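Local coordinates for bifunctional endo-1,4-beta-xylanase A (Neocallimastix patriciarum, PDB 2VG9), which hydrolyses the internal beta-1,4-xylosidic linkages of xylan as a family 11 glycoside hydrolase with a beta jelly-roll fold, at residues D133-T145 and F156-T168. Residues are numbered along the deposited sequence; the frame is centred on the assembly and turned at random.
Sequences DGAQYKIFQMDHT and FKQYFSVRQQKRT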
ATOM      1  N   ASP A 133      -9.863 -11.116  10.364  1.00  9.99           N
ATOM      2  CA  ASP A 133      -8.752 -11.948  10.840  1.00 10.79           C
ATOM      3  C   ASP A 133      -8.603 -11.913  12.378  1.00 11.53           C
ATOM      4  O   ASP A 133      -7.493 -11.962  12.916  1.00 11.36           O
ATOM      5  CB  ASP A 133      -7.425 -11.565  10.129  1.00 10.33           C
ATOM      6  CG  ASP A 133      -7.484 -11.793   8.628  1.00 10.65           C
ATOM      7  OD1 ASP A 133      -7.941 -12.881   8.210  1.00  9.25           O
ATOM      8  OD2 ASP A 133      -7.106 -10.883   7.860  1.00  9.89           O
ATOM      9  N   GLY A 134      -9.741 -11.793  13.074  1.00 11.71           N
ATOM     10  CA  GLY A 134      -9.790 -11.812  14.517  1.00 10.67           C
ATOM     11  C   GLY A 134      -9.305 -10.528  15.165  1.00 11.13           C
ATOM     12  O   GLY A 134      -9.061 -10.492  16.383  1.00  9.71           O
ATOM     13  N   ALA A 135      -9.127  -9.485  14.348  1.00 10.40           N
ATOM     14  CA  ALA A 135      -8.538  -8.243  14.813  1.00 10.30           C
ATOM     15  C   ALA A 135      -9.410  -7.051  14.444  1.00 10.51           C
ATOM     16  O   ALA A 135     -10.165  -7.095  13.451  1.00  9.73           O
ATOM     17  CB  ALA A 135      -7.132  -8.063  14.219  1.00 10.19           C
ATOM     18  N   GLN A 136      -9.260  -5.980  15.223  1.00 11.69           N
ATOM     19  CA  GLN A 136      -9.993  -4.741  15.025  1.00 12.39           C
ATOM     20  C   GLN A 136      -9.314  -3.813  14.009  1.00 11.75           C
ATOM     21  O   GLN A 136      -8.092  -3.560  14.099  1.00 11.34           O
ATOM     22  CB  GLN A 136     -10.181  -4.004  16.363  1.00 12.87           C
ATOM     23  CG  GLN A 136     -11.030  -4.781  17.392  1.00 16.89           C
ATOM     24  CD  GLN A 136     -12.382  -5.306  16.803  1.00 19.44           C
ATOM     25  OE1 GLN A 136     -12.559  -6.516  16.567  1.00 20.63           O
ATOM     26  NE2 GLN A 136     -13.311  -4.384  16.546  1.00 17.55           N
ATOM     27  N   TYR A 137     -10.113  -3.360  13.030  1.00 10.91           N
ATOM     28  CA  TYR A 137      -9.664  -2.400  12.030  1.00 10.94           C
ATOM     29  C   TYR A 137     -10.747  -1.337  11.994  1.00 10.73           C
ATOM     30  O   TYR A 137     -11.932  -1.644  12.132  1.00 10.93           O
ATOM     31  CB  TYR A 137      -9.564  -3.023  10.629  1.00  9.79           C
ATOM     32  CG  TYR A 137      -8.374  -3.936  10.412  1.00 10.17           C
ATOM     33  CD1 TYR A 137      -7.228  -3.478   9.743  1.00  2.95           C
ATOM     34  CD2 TYR A 137      -8.383  -5.256  10.883  1.00  7.78           C
ATOM     35  CE1 TYR A 137      -6.148  -4.341   9.518  1.00  4.39           C
ATOM     36  CE2 TYR A 137      -7.269  -6.104  10.691  1.00  5.22           C
ATOM     37  CZ  TYR A 137      -6.175  -5.647  10.023  1.00  7.17           C
ATOM     38  OH  TYR A 137      -5.071  -6.481   9.819  1.00  9.53           O
ATOM     39  N   LYS A 138     -10.330  -0.096  11.792  1.00  9.97           N
ATOM     40  CA  LYS A 138     -11.229   1.010  11.543  1.00  9.31           C
ATOM     41  C   LYS A 138     -11.259   1.242  10.051  1.00  9.92           C
ATOM     42  O   LYS A 138     -10.197   1.416   9.410  1.00 10.03           O
ATOM     43  CB  LYS A 138     -10.668   2.248  12.217  1.00  9.89           C
ATOM     44  CG  LYS A 138     -11.532   3.482  12.018  1.00 11.11           C
ATOM     45  CD  LYS A 138     -10.985   4.680  12.765  1.00 11.66           C
ATOM     46  CE  LYS A 138     -11.950   5.859  12.570  1.00 12.59           C
ATOM     47  NZ  LYS A 138     -11.606   6.961  13.490  1.00 13.43           N
ATOM     48  N   ILE A 139     -12.466   1.274   9.492  1.00 10.11           N
ATOM     49  CA  ILE A 139     -12.626   1.541   8.084  1.00 10.61           C
ATOM     50  C   ILE A 139     -13.237   2.929   7.823  1.00 11.55           C
ATOM     51  O   ILE A 139     -14.139   3.409   8.566  1.00 10.66           O
ATOM     52  CB  ILE A 139     -13.387   0.409   7.373  1.00  9.97           C
ATOM     53  CG1 ILE A 139     -14.857   0.331   7.847  1.00 10.48           C
ATOM     54  CG2 ILE A 139     -12.639  -0.950   7.557  1.00  8.74           C
ATOM     55  CD1 ILE A 139     -15.782  -0.619   7.033  1.00 12.02           C
ATOM     56  N   PHE A 140     -12.733   3.584   6.787  1.00 11.49           N
ATOM     57  CA  PHE A 140     -13.245   4.876   6.384  1.00 13.05           C
ATOM     58  C   PHE A 140     -12.784   5.139   4.975  1.00 14.32           C
ATOM     59  O   PHE A 140     -11.830   4.497   4.478  1.00 14.23           O
ATOM     60  CB  PHE A 140     -12.787   6.014   7.342  1.00 13.44           C
ATOM     61  CG  PHE A 140     -11.286   6.075   7.563  1.00 10.93           C
ATOM     62  CD1 PHE A 140     -10.481   6.875   6.746  1.00 11.81           C
ATOM     63  CD2 PHE A 140     -10.680   5.323   8.567  1.00 12.18           C
ATOM     64  CE1 PHE A 140      -9.095   6.944   6.929  1.00 11.07           C
ATOM     65  CE2 PHE A 140      -9.261   5.373   8.756  1.00 11.11           C
ATOM     66  CZ  PHE A 140      -8.472   6.177   7.936  1.00  9.06           C
ATOM     67  N   GLN A 141     -13.465   6.081   4.321  1.00 15.10           N
ATOM     68  CA  GLN A 141     -13.050   6.522   3.000  1.00 17.71           C
ATOM     69  C   GLN A 141     -12.898   8.030   2.999  1.00 18.79           C
ATOM     70  O   GLN A 141     -13.416   8.710   3.886  1.00 18.75           O
ATOM     71  CB  GLN A 141     -13.996   6.020   1.886  1.00 17.04           C
ATOM     72  CG  GLN A 141     -15.491   6.320   2.093  1.00 20.69           C
ATOM     73  CD  GLN A 141     -15.884   7.676   1.563  1.00 25.20           C
ATOM     74  OE1 GLN A 141     -15.367   8.114   0.551  1.00 26.71           O
ATOM     75  NE2 GLN A 141     -16.806   8.354   2.254  1.00 28.76           N
ATOM     76  N   MET A 142     -12.138   8.547   2.040  1.00 20.29           N
ATOM     77  CA  MET A 142     -11.950  10.002   1.918  1.00 22.90           C
ATOM     78  C   MET A 142     -11.577  10.402   0.504  1.00 22.35           C
ATOM     79  O   MET A 142     -11.076   9.586  -0.251  1.00 21.04           O
ATOM     80  CB  MET A 142     -10.951  10.546   2.957  1.00 22.46           C
ATOM     81  CG  MET A 142      -9.462  10.259   2.773  1.00 24.24           C
ATOM     82  SD  MET A 142      -8.566  10.534   4.357  1.00 28.86           S
ATOM     83  CE  MET A 142      -9.192  12.145   4.827  1.00 30.24           C
ATOM     84  N   ASP A 143     -11.895  11.639   0.142  1.00 22.84           N
ATOM     85  CA  ASP A 143     -11.470  12.208  -1.123  1.00 24.75           C
ATOM     86  C   ASP A 143      -9.967  12.489  -1.080  1.00 24.70           C
ATOM     87  O   ASP A 143      -9.371  12.729  -0.008  1.00 25.12           O
ATOM     88  CB  ASP A 143     -12.231  13.516  -1.434  1.00 25.25           C
ATOM     89  CG  ASP A 143     -13.716  13.307  -1.728  1.00 27.90           C
ATOM     90  OD1 ASP A 143     -14.164  12.173  -1.993  1.00 30.54           O
ATOM     91  OD2 ASP A 143     -14.465  14.310  -1.722  1.00 33.64           O
ATOM     92  N   HIS A 144      -9.349  12.420  -2.247  1.00 24.85           N
ATOM     93  CA  HIS A 144      -7.977  12.873  -2.434  1.00 25.30           C
ATOM     94  C   HIS A 144      -7.875  13.447  -3.835  1.00 25.40           C
ATOM     95  O   HIS A 144      -8.594  13.007  -4.730  1.00 25.62           O
ATOM     96  CB  HIS A 144      -6.978  11.738  -2.240  1.00 24.97           C
ATOM     97  CG  HIS A 144      -5.553  12.196  -2.154  1.00 25.79           C
ATOM     98  ND1 HIS A 144      -4.659  12.054  -3.196  1.00 25.54           N
ATOM     99  CD2 HIS A 144      -4.874  12.811  -1.158  1.00 24.87           C
ATOM    100  CE1 HIS A 144      -3.489  12.556  -2.845  1.00 26.72           C
ATOM    101  NE2 HIS A 144      -3.597  13.037  -1.619  1.00 28.86           N
ATOM    102  N   THR A 145      -7.012  14.445  -4.005  1.00 25.85           N
ATOM    103  CA  THR A 145      -6.740  15.046  -5.318  1.00 26.03           C
ATOM    104  C   THR A 145      -5.235  14.965  -5.585  1.00 26.05           C
ATOM    105  O   THR A 145      -4.403  15.385  -4.767  1.00 25.66           O
ATOM    106  CB  THR A 145      -7.314  16.500  -5.438  1.00 26.96           C
ATOM    107  OG1 THR A 145      -8.677  16.529  -4.959  1.00 26.09           O
ATOM    108  CG2 THR A 145      -7.295  16.970  -6.901  1.00 26.35           C
ATOM    109  N   PHE A 156     -10.169  11.584  -6.566  1.00 23.92           N
ATOM    110  CA  PHE A 156     -10.547  10.172  -6.488  1.00 20.99           C
ATOM    111  C   PHE A 156     -10.816   9.783  -5.030  1.00 20.05           C
ATOM    112  O   PHE A 156     -10.759  10.622  -4.124  1.00 19.84           O
ATOM    113  CB  PHE A 156      -9.478   9.260  -7.161  1.00 20.47           C
ATOM    114  CG  PHE A 156      -8.091   9.368  -6.557  1.00 19.95           C
ATOM    115  CD1 PHE A 156      -7.645   8.430  -5.606  1.00 19.90           C
ATOM    116  CD2 PHE A 156      -7.222  10.395  -6.941  1.00 20.07           C
ATOM    117  CE1 PHE A 156      -6.381   8.540  -5.040  1.00 18.01           C
ATOM    118  CE2 PHE A 156      -5.949  10.519  -6.384  1.00 20.05           C
ATOM    119  CZ  PHE A 156      -5.522   9.588  -5.428  1.00 20.46           C
ATOM    120  N   LYS A 157     -11.125   8.515  -4.805  1.00 18.07           N
ATOM    121  CA  LYS A 157     -11.379   8.021  -3.446  1.00 16.55           C
ATOM    122  C   LYS A 157     -10.213   7.189  -2.919  1.00 14.91           C
ATOM    123  O   LYS A 157      -9.563   6.445  -3.675  1.00 13.97           O
ATOM    124  CB  LYS A 157     -12.641   7.154  -3.420  1.00 16.99           C
ATOM    125  CG  LYS A 157     -13.929   7.919  -3.756  1.00 17.88           C
ATOM    126  CD  LYS A 157     -14.317   8.813  -2.613  1.00 19.93           C
ATOM    127  CE  LYS A 157     -15.712   9.364  -2.789  1.00 21.47           C
ATOM    128  NZ  LYS A 157     -16.031  10.201  -1.617  1.00 22.86           N
ATOM    129  N   GLN A 158      -9.972   7.305  -1.616  1.00 12.99           N
ATOM    130  CA  GLN A 158      -9.097   6.370  -0.913  1.00 11.75           C
ATOM    131  C   GLN A 158      -9.937   5.554   0.061  1.00 11.07           C
ATOM    132  O   GLN A 158     -10.800   6.103   0.753  1.00 11.16           O
ATOM    133  CB  GLN A 158      -7.986   7.134  -0.198  1.00 11.43           C
ATOM    134  CG  GLN A 158      -7.023   7.840  -1.169  1.00 11.63           C
ATOM    135  CD  GLN A 158      -6.062   8.777  -0.470  1.00 13.29           C
ATOM    136  OE1 GLN A 158      -6.440   9.496   0.450  1.00 16.70           O
ATOM    137  NE2 GLN A 158      -4.822   8.779  -0.911  1.00 13.23           N
ATOM    138  N   TYR A 159      -9.733   4.240   0.095  1.00 10.72           N
ATOM    139  CA  TYR A 159     -10.368   3.398   1.115  1.00  8.89           C
ATOM    140  C   TYR A 159      -9.283   2.941   2.076  1.00  9.01           C
ATOM    141  O   TYR A 159      -8.182   2.607   1.659  1.00  9.06           O
ATOM    142  CB  TYR A 159     -11.097   2.172   0.528  1.00  9.75           C
ATOM    143  CG  TYR A 159     -12.235   2.457  -0.409  1.00  8.08           C
ATOM    144  CD1 TYR A 159     -12.748   3.759  -0.562  1.00  9.59           C
ATOM    145  CD2 TYR A 159     -12.843   1.418  -1.108  1.00  8.23           C
ATOM    146  CE1 TYR A 159     -13.810   4.028  -1.442  1.00 12.34           C
ATOM    147  CE2 TYR A 159     -13.907   1.669  -1.988  1.00  9.86           C
ATOM    148  CZ  TYR A 159     -14.383   2.978  -2.147  1.00 11.80           C
ATOM    149  OH  TYR A 159     -15.429   3.201  -3.018  1.00 10.20           O
ATOM    150  N   PHE A 160      -9.638   2.905   3.351  1.00  9.04           N
ATOM    151  CA  PHE A 160      -8.733   2.561   4.461  1.00  9.54           C
ATOM    152  C   PHE A 160      -9.331   1.552   5.380  1.00  9.31           C
ATOM    153  O   PHE A 160     -10.508   1.654   5.711  1.00  8.87           O
ATOM    154  CB  PHE A 160      -8.444   3.807   5.345  1.00  8.79           C
ATOM    155  CG  PHE A 160      -7.621   4.869   4.640  1.00 10.78           C
ATOM    156  CD1 PHE A 160      -6.222   4.827   4.707  1.00  7.88           C
ATOM    157  CD2 PHE A 160      -8.257   5.906   3.896  1.00 10.10           C
ATOM    158  CE1 PHE A 160      -5.431   5.800   4.036  1.00 10.11           C
ATOM    159  CE2 PHE A 160      -7.490   6.886   3.251  1.00 11.36           C
ATOM    160  CZ  PHE A 160      -6.076   6.829   3.309  1.00 10.59           C
ATOM    161  N   SER A 161      -8.484   0.603   5.792  1.00  9.44           N
ATOM    162  CA  SER A 161      -8.630  -0.199   6.997  1.00 10.15           C
ATOM    163  C   SER A 161      -7.370   0.070   7.808  1.00  9.57           C
ATOM    164  O   SER A 161      -6.255  -0.203   7.356  1.00  7.41           O
ATOM    165  CB  SER A 161      -8.602  -1.688   6.667  1.00 11.07           C
ATOM    166  OG  SER A 161      -9.813  -2.141   6.118  1.00 13.44           O
ATOM    167  N   VAL A 162      -7.537   0.553   9.029  1.00  8.66           N
ATOM    168  CA  VAL A 162      -6.378   0.801   9.855  1.00  8.95           C
ATOM    169  C   VAL A 162      -6.405  -0.176  11.018  1.00  9.61           C
ATOM    170  O   VAL A 162      -7.344  -0.152  11.826  1.00 10.03           O
ATOM    171  CB  VAL A 162      -6.358   2.272  10.339  1.00  9.13           C
ATOM    172  CG1 VAL A 162      -5.167   2.521  11.308  1.00  7.92           C
ATOM    173  CG2 VAL A 162      -6.337   3.205   9.117  1.00  8.49           C
ATOM    174  N   ARG A 163      -5.397  -1.042  11.095  1.00 10.31           N
ATOM    175  CA  ARG A 163      -5.286  -2.012  12.200  1.00 10.58           C
ATOM    176  C   ARG A 163      -5.070  -1.292  13.532  1.00 10.66           C
ATOM    177  O   ARG A 163      -4.161  -0.449  13.657  1.00  9.68           O
ATOM    178  CB  ARG A 163      -4.114  -2.982  11.976  1.00 11.02           C
ATOM    179  CG  ARG A 163      -4.197  -4.204  12.873  1.00  8.53           C
ATOM    180  CD  ARG A 163      -3.062  -5.210  12.614  1.00 10.06           C
ATOM    181  NE  ARG A 163      -3.056  -6.311  13.606  1.00  6.81           N
ATOM    182  CZ  ARG A 163      -3.745  -7.441  13.460  1.00 10.02           C
ATOM    183  NH1 ARG A 163      -4.460  -7.639  12.365  1.00 13.27           N
ATOM    184  NH2 ARG A 163      -3.674  -8.410  14.364  1.00 12.53           N
ATOM    185  N   GLN A 164      -5.902  -1.635  14.520  1.00 11.40           N
ATOM    186  CA  GLN A 164      -5.856  -0.970  15.822  1.00 11.72           C
ATOM    187  C   GLN A 164      -4.628  -1.384  16.654  1.00 12.49           C
ATOM    188  O   GLN A 164      -4.050  -0.551  17.362  1.00 11.92           O
ATOM    189  CB  GLN A 164      -7.189  -1.125  16.579  1.00 11.81           C
ATOM    190  CG  GLN A 164      -8.365  -0.477  15.791  1.00 12.62           C
ATOM    191  CD  GLN A 164      -8.100   0.995  15.491  1.00 13.47           C
ATOM    192  OE1 GLN A 164      -7.783   1.388  14.359  1.00 12.76           O
ATOM    193  NE2 GLN A 164      -8.177   1.800  16.508  1.00 10.92           N
ATOM    194  N   GLN A 165      -4.223  -2.649  16.519  1.00 12.83           N
ATOM    195  CA  GLN A 165      -3.044  -3.195  17.219  1.00 14.30           C
ATOM    196  C   GLN A 165      -1.940  -3.353  16.161  1.00 12.96           C
ATOM    197  O   GLN A 165      -2.008  -4.287  15.355  1.00 13.95           O
ATOM    198  CB  GLN A 165      -3.404  -4.551  17.835  1.00 13.51           C
ATOM    199  CG  GLN A 165      -2.451  -5.071  18.937  1.00 20.21           C
ATOM    200  CD  GLN A 165      -2.622  -6.601  19.286  1.00 21.79           C
ATOM    201  OE1 GLN A 165      -3.669  -7.224  19.007  1.00 26.65           O
ATOM    202  NE2 GLN A 165      -1.563  -7.194  19.905  1.00 29.22           N
ATOM    203  N   LYS A 166      -0.939  -2.465  16.167  1.00 10.80           N
ATOM    204  CA  LYS A 166       0.130  -2.493  15.177  1.00 10.68           C
ATOM    205  C   LYS A 166       0.894  -3.817  15.165  1.00  9.91           C
ATOM    206  O   LYS A 166       1.207  -4.390  16.220  1.00  9.72           O
ATOM    207  CB  LYS A 166       1.124  -1.381  15.461  1.00  9.59           C
ATOM    208  CG  LYS A 166       0.622   0.007  15.157  1.00 11.17           C
ATOM    209  CD  LYS A 166       1.567   1.019  15.819  1.00 13.82           C
ATOM    210  CE  LYS A 166       1.070   2.462  15.619  1.00 12.78           C
ATOM    211  NZ  LYS A 166       2.131   3.439  16.029  1.00 13.35           N
ATOM    212  N   ARG A 167       1.257  -4.285  13.977  1.00  8.44           N
ATOM    213  CA  ARG A 167       2.097  -5.452  13.903  1.00  8.14           C
ATOM    214  C   ARG A 167       2.951  -5.415  12.634  1.00  8.37           C
ATOM    215  O   ARG A 167       2.716  -4.578  11.760  1.00  7.31           O
ATOM    216  CB  ARG A 167       1.224  -6.703  13.954  1.00  8.46           C
ATOM    217  CG  ARG A 167       0.343  -6.861  12.741  1.00  7.77           C
ATOM    218  CD  ARG A 167      -0.393  -8.192  12.751  1.00  9.77           C
ATOM    219  NE  ARG A 167      -1.209  -8.313  11.531  1.00 10.98           N
ATOM    220  CZ  ARG A 167      -1.835  -9.426  11.152  1.00 11.07           C
ATOM    221  NH1 ARG A 167      -1.784 -10.519  11.927  1.00  9.05           N
ATOM    222  NH2 ARG A 167      -2.544  -9.429  10.022  1.00 10.52           N
ATOM    223  N   THR A 168       3.933  -6.308  12.534  1.00  9.20           N
ATOM    224  CA  THR A 168       4.802  -6.344  11.338  1.00  9.35           C
ATOM    225  C   THR A 168       4.915  -7.741  10.764  1.00  9.28           C
ATOM    226  O   THR A 168       5.806  -8.007   9.950  1.00 10.34           O
ATOM    227  CB  THR A 168       6.217  -5.801  11.609  1.00  9.93           C
ATOM    228  OG1 THR A 168       6.867  -6.638  12.556  1.00 15.12           O
ATOM    229  CG2 THR A 168       6.208  -4.357  12.141  1.00 10.44           C
TER
HETATM  230  O   HOH W   1      -5.219 -10.387  12.561  1.00  7.59           O
HETATM  231  O   HOH W   2      -6.051  -4.707  15.526  1.00  7.52           O
HETATM  232  O   HOH W   3      -6.884  12.619   1.085  1.00 37.37           O
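Tyr137 and Arg163 face each other as a non-hydrogen-bonded pair of antiparallel neighbours, and the aliphatic part of the arginine runs over the phenol. Arg163 CG sits 26° off the normal of the Tyr137 ring, a CH-pi contact. With CG anti to the backbone N (chi1 -164°) and the chain extended to NE, the guanidinium reaches past the ring, and NH1 donates to Tyr137 OH at 2.9 Å, the oxygen lying in the guanidinium plane. Glu116 also bonds that hydroxyl and forms a salt bridge with Arg167, whose guanidinium lies against a face of Arg163. With an alanine here instead of Tyr137, Arg163 NH1 and Glu116 would probably each lose a hydrogen-bond partner and Arg163 CG the ring face beneath it.

On the other face of the sheet, Phe160 CB stands 3.6 Å from the Phe140 ring centroid; the two rings are nearly parallel (16°) but slid apart. Val162 CG2 approaches Phe140 CE2 to 3.7 Å, while Met142 SD makes an oblique Met-aromatic contact with Phe160.

Packing gives way to polar contacts toward the exposed Asp143 and His144. There Lys157 NZ bridges Asp143 OD1 (2.7 Å, a salt bridge) and Gln141 OE1 (3.1 Å), and water 3 links Asp143 O to Gln158 OE1, while Gln158 NE2 bonds Glu111 on strand 110-115. The chemistry implies a largely enclosed arginine pair, its charge probably offset in part by Glu116, and a solvent-facing ion pair at the other end.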